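Local atomic coordinates of NAD nucleotidase (Haemophilus influenzae, PDB entry 3ZTV), a protein that degrades NAD to adenosine and nicotinamide riboside, acting as a zinc-dependent periplasmic 5'-nucleotidase that also cleaves the pyrophosphate of NAD. Residues A107-L112 with S134-K139. Sequence-based numbering, arbitrary orientation.
Sequences AGNEGL and SILYNK
Asn109 and Leu136 meet where helix 108-116 faces an ST turn in the loop between strands 128-130 and 143-148, within the calcineurin-like phosphoesterase domain. The pair illustrates how the amide of an asparagine can be packed against by a methyl group while its O and N keep hydrogen-bond partners. Leu136 sends CD1 against the middle of the Asn109 side chain, 3.6 Å from CG, while CD2 lies near the backbone O of the same asparagine. CG of Asn109 is anti to its own carbonyl carbon (chi1 -68°), and beyond it the amide divides its work: OD1 accepts a hydrogen bond from the backbone N of Gly171, whereas ND2 donates to a water 3.0 Å away and, weakly, to OD1 of Asp173. That water also accepts from the backbone N of Ile135, bridging helix and loop although no direct hydrogen bond joins 107-112 to 134-139. The same Leu136 CD1 reaches the next helical turn, 4.0 Å from CD2 of Leu112, the two leucine side chains crossing at about a right angle. Val174 touches both Asn109 and Leu136, and Phe105 both leucines, so the contact continues into the surrounding core; the side chain of Leu112 lies about 13 Å from a bound zinc ion, so the contact is not part of the metal site. On the more exposed side Ile135 adds CG1, 3.9 Å from CB of Asn109, and CD1, 3.8 Å from the backbone N of Glu110. What presents Ile135 and Leu136 to the helix is a type I turn from Ser134 to Tyr137. OG of Ser134 is hydrogen-bonded to OD1 of Asp173 and also accepts the backbone N-H of Leu136 at 3.1 Å and a nearly straight 162°.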
ATOM      1  N   ALA A 107      22.114  11.654   7.092  1.00  8.13           N
ATOM      2  CA  ALA A 107      22.380  12.674   8.106  1.00  7.90           C
ATOM      3  C   ALA A 107      21.106  13.461   8.428  1.00  9.43           C
ATOM      4  O   ALA A 107      21.155  14.647   8.758  1.00  9.05           O
ATOM      5  CB  ALA A 107      23.522  13.599   7.652  1.00 10.40           C
ATOM      6  N   GLY A 108      19.960  12.792   8.318  1.00  8.84           N
ATOM      7  CA  GLY A 108      18.691  13.409   8.656  1.00  8.96           C
ATOM      8  C   GLY A 108      18.212  14.425   7.642  1.00  7.61           C
ATOM      9  O   GLY A 108      18.843  14.626   6.604  1.00  8.04           O
ATOM     10  N   ASN A 109      17.088  15.071   7.931  1.00  7.43           N
ATOM     11  CA  ASN A 109      16.588  16.108   7.045  1.00  9.51           C
ATOM     12  C   ASN A 109      17.599  17.238   6.938  1.00  8.78           C
ATOM     13  O   ASN A 109      17.738  17.882   5.896  1.00  8.12           O
ATOM     14  CB  ASN A 109      15.262  16.666   7.558  1.00  9.39           C
ATOM     15  CG  ASN A 109      14.120  15.665   7.485  1.00  8.49           C
ATOM     16  OD1 ASN A 109      14.287  14.518   7.082  1.00  8.35           O
ATOM     17  ND2 ASN A 109      12.939  16.110   7.900  1.00  9.24           N
ATOM     18  N   GLU A 110      18.280  17.489   8.055  1.00 10.42           N
ATOM     19  CA  GLU A 110      19.305  18.518   8.143  1.00 12.53           C
ATOM     20  C   GLU A 110      20.422  18.275   7.124  1.00  9.12           C
ATOM     21  O   GLU A 110      20.832  19.183   6.398  1.00  9.81           O
ATOM     22  CB  GLU A 110      19.875  18.551   9.567  1.00 13.17           C
ATOM     23  CG  GLU A 110      18.874  18.962  10.656  1.00 18.48           C
ATOM     24  CD  GLU A 110      17.833  17.894  11.001  1.00 19.68           C
ATOM     25  OE1 GLU A 110      18.038  16.689  10.714  1.00 14.49           O
ATOM     26  OE2 GLU A 110      16.799  18.274  11.592  1.00 25.75           O
ATOM     27  N   GLY A 111      20.895  17.037   7.052  1.00  8.35           N
ATOM     28  CA  GLY A 111      21.930  16.692   6.096  1.00  8.68           C
ATOM     29  C   GLY A 111      21.460  16.812   4.656  1.00  9.72           C
ATOM     30  O   GLY A 111      22.211  17.252   3.787  1.00  9.83           O
ATOM     31  N   LEU A 112      20.214  16.429   4.381  1.00  8.44           N
ATOM     32  CA  LEU A 112      19.712  16.539   3.017  1.00  8.84           C
ATOM     33  C   LEU A 112      19.585  18.003   2.614  1.00  8.43           C
ATOM     34  O   LEU A 112      19.906  18.379   1.491  1.00  8.40           O
ATOM     35  CB  LEU A 112      18.377  15.806   2.851  1.00  7.32           C
ATOM     36  CG  LEU A 112      17.789  15.843   1.438  1.00  6.65           C
ATOM     37  CD1 LEU A 112      18.837  15.475   0.386  1.00  7.75           C
ATOM     38  CD2 LEU A 112      16.570  14.933   1.346  1.00  7.37           C
ATOM     39  N   SER A 134       8.027  20.708   7.669  1.00  9.47           N
ATOM     40  CA  SER A 134       9.336  20.121   7.414  1.00  7.88           C
ATOM     41  C   SER A 134      10.299  21.137   6.811  1.00  8.33           C
ATOM     42  O   SER A 134       9.913  21.981   6.003  1.00  8.01           O
ATOM     43  CB  SER A 134       9.194  18.937   6.457  1.00  7.29           C
ATOM     44  OG  SER A 134      10.452  18.311   6.231  1.00  7.45           O
ATOM     45  N   ILE A 135      11.569  21.040   7.188  1.00  8.21           N
ATOM     46  CA  ILE A 135      12.582  21.887   6.573  1.00  9.71           C
ATOM     47  C   ILE A 135      12.800  21.511   5.099  1.00  8.89           C
ATOM     48  O   ILE A 135      13.410  22.259   4.339  1.00  9.34           O
ATOM     49  CB  ILE A 135      13.931  21.872   7.358  1.00  9.54           C
ATOM     50  CG1 ILE A 135      14.619  20.505   7.295  1.00 10.81           C
ATOM     51  CG2 ILE A 135      13.717  22.321   8.812  1.00 11.84           C
ATOM     52  CD1 ILE A 135      15.944  20.488   8.056  1.00 11.31           C
ATOM     53  N   LEU A 136      12.254  20.363   4.695  1.00  7.39           N
ATOM     54  CA  LEU A 136      12.342  19.900   3.301  1.00  8.56           C
ATOM     55  C   LEU A 136      11.100  20.222   2.470  1.00  8.51           C
ATOM     56  O   LEU A 136      11.017  19.837   1.300  1.00  7.22           O
ATOM     57  CB  LEU A 136      12.627  18.402   3.250  1.00  8.56           C
ATOM     58  CG  LEU A 136      13.919  17.983   3.953  1.00  7.80           C
ATOM     59  CD1 LEU A 136      14.010  16.477   4.023  1.00  8.29           C
ATOM     60  CD2 LEU A 136      15.150  18.576   3.262  1.00  8.49           C
ATOM     61  N   TYR A 137      10.125  20.906   3.057  1.00  8.56           N
ATOM     62  CA  TYR A 137       8.914  21.270   2.332  1.00 10.11           C
ATOM     63  C   TYR A 137       9.263  22.066   1.077  1.00 11.12           C
ATOM     64  O   TYR A 137      10.087  22.974   1.123  1.00 12.84           O
ATOM     65  CB  TYR A 137       7.992  22.089   3.237  1.00 10.12           C
ATOM     66  CG  TYR A 137       6.617  22.315   2.649  1.00 12.50           C
ATOM     67  CD1 TYR A 137       5.768  21.245   2.387  1.00 12.58           C
ATOM     68  CD2 TYR A 137       6.165  23.595   2.364  1.00 15.74           C
ATOM     69  CE1 TYR A 137       4.503  21.445   1.852  1.00 16.59           C
ATOM     70  CE2 TYR A 137       4.897  23.804   1.831  1.00 19.07           C
ATOM     71  CZ  TYR A 137       4.076  22.725   1.577  1.00 18.24           C
ATOM     72  OH  TYR A 137       2.818  22.925   1.048  1.00 22.66           O
ATOM     73  N   ASN A 138       8.636  21.717  -0.043  1.00 14.08           N
ATOM     74  CA  ASN A 138       8.826  22.435  -1.306  1.00 15.82           C
ATOM     75  C   ASN A 138      10.257  22.441  -1.856  1.00 15.54           C
ATOM     76  O   ASN A 138      10.649  23.375  -2.557  1.00 20.86           O
ATOM     77  CB  ASN A 138       8.320  23.884  -1.203  1.00 21.85           C
ATOM     78  CG  ASN A 138       6.804  23.985  -1.196  1.00 24.06           C
ATOM     79  OD1 ASN A 138       6.240  24.928  -0.637  1.00 29.17           O
ATOM     80  ND2 ASN A 138       6.139  23.018  -1.816  1.00 23.50           N
ATOM     81  N   LYS A 139      11.043  21.416  -1.538  1.00 10.80           N
ATOM     82  CA  LYS A 139      12.413  21.346  -2.042  1.00  9.72           C
ATOM     83  C   LYS A 139      12.534  20.449  -3.280  1.00  7.91           C
ATOM     84  O   LYS A 139      13.576  20.411  -3.929  1.00  9.28           O
ATOM     85  CB  LYS A 139      13.363  20.868  -0.946  1.00 11.30           C
ATOM     86  CG  LYS A 139      13.511  21.830   0.235  1.00 11.14           C
ATOM     87  CD  LYS A 139      14.033  23.196  -0.198  1.00 13.11           C
ATOM     88  CE  LYS A 139      14.271  24.110   1.005  1.00 16.31           C
ATOM     89  NZ  LYS A 139      14.669  25.475   0.575  1.00 21.17           N
TER
HETATM   90  O   HOH W   1      12.199  18.759   9.094  1.00 11.18           O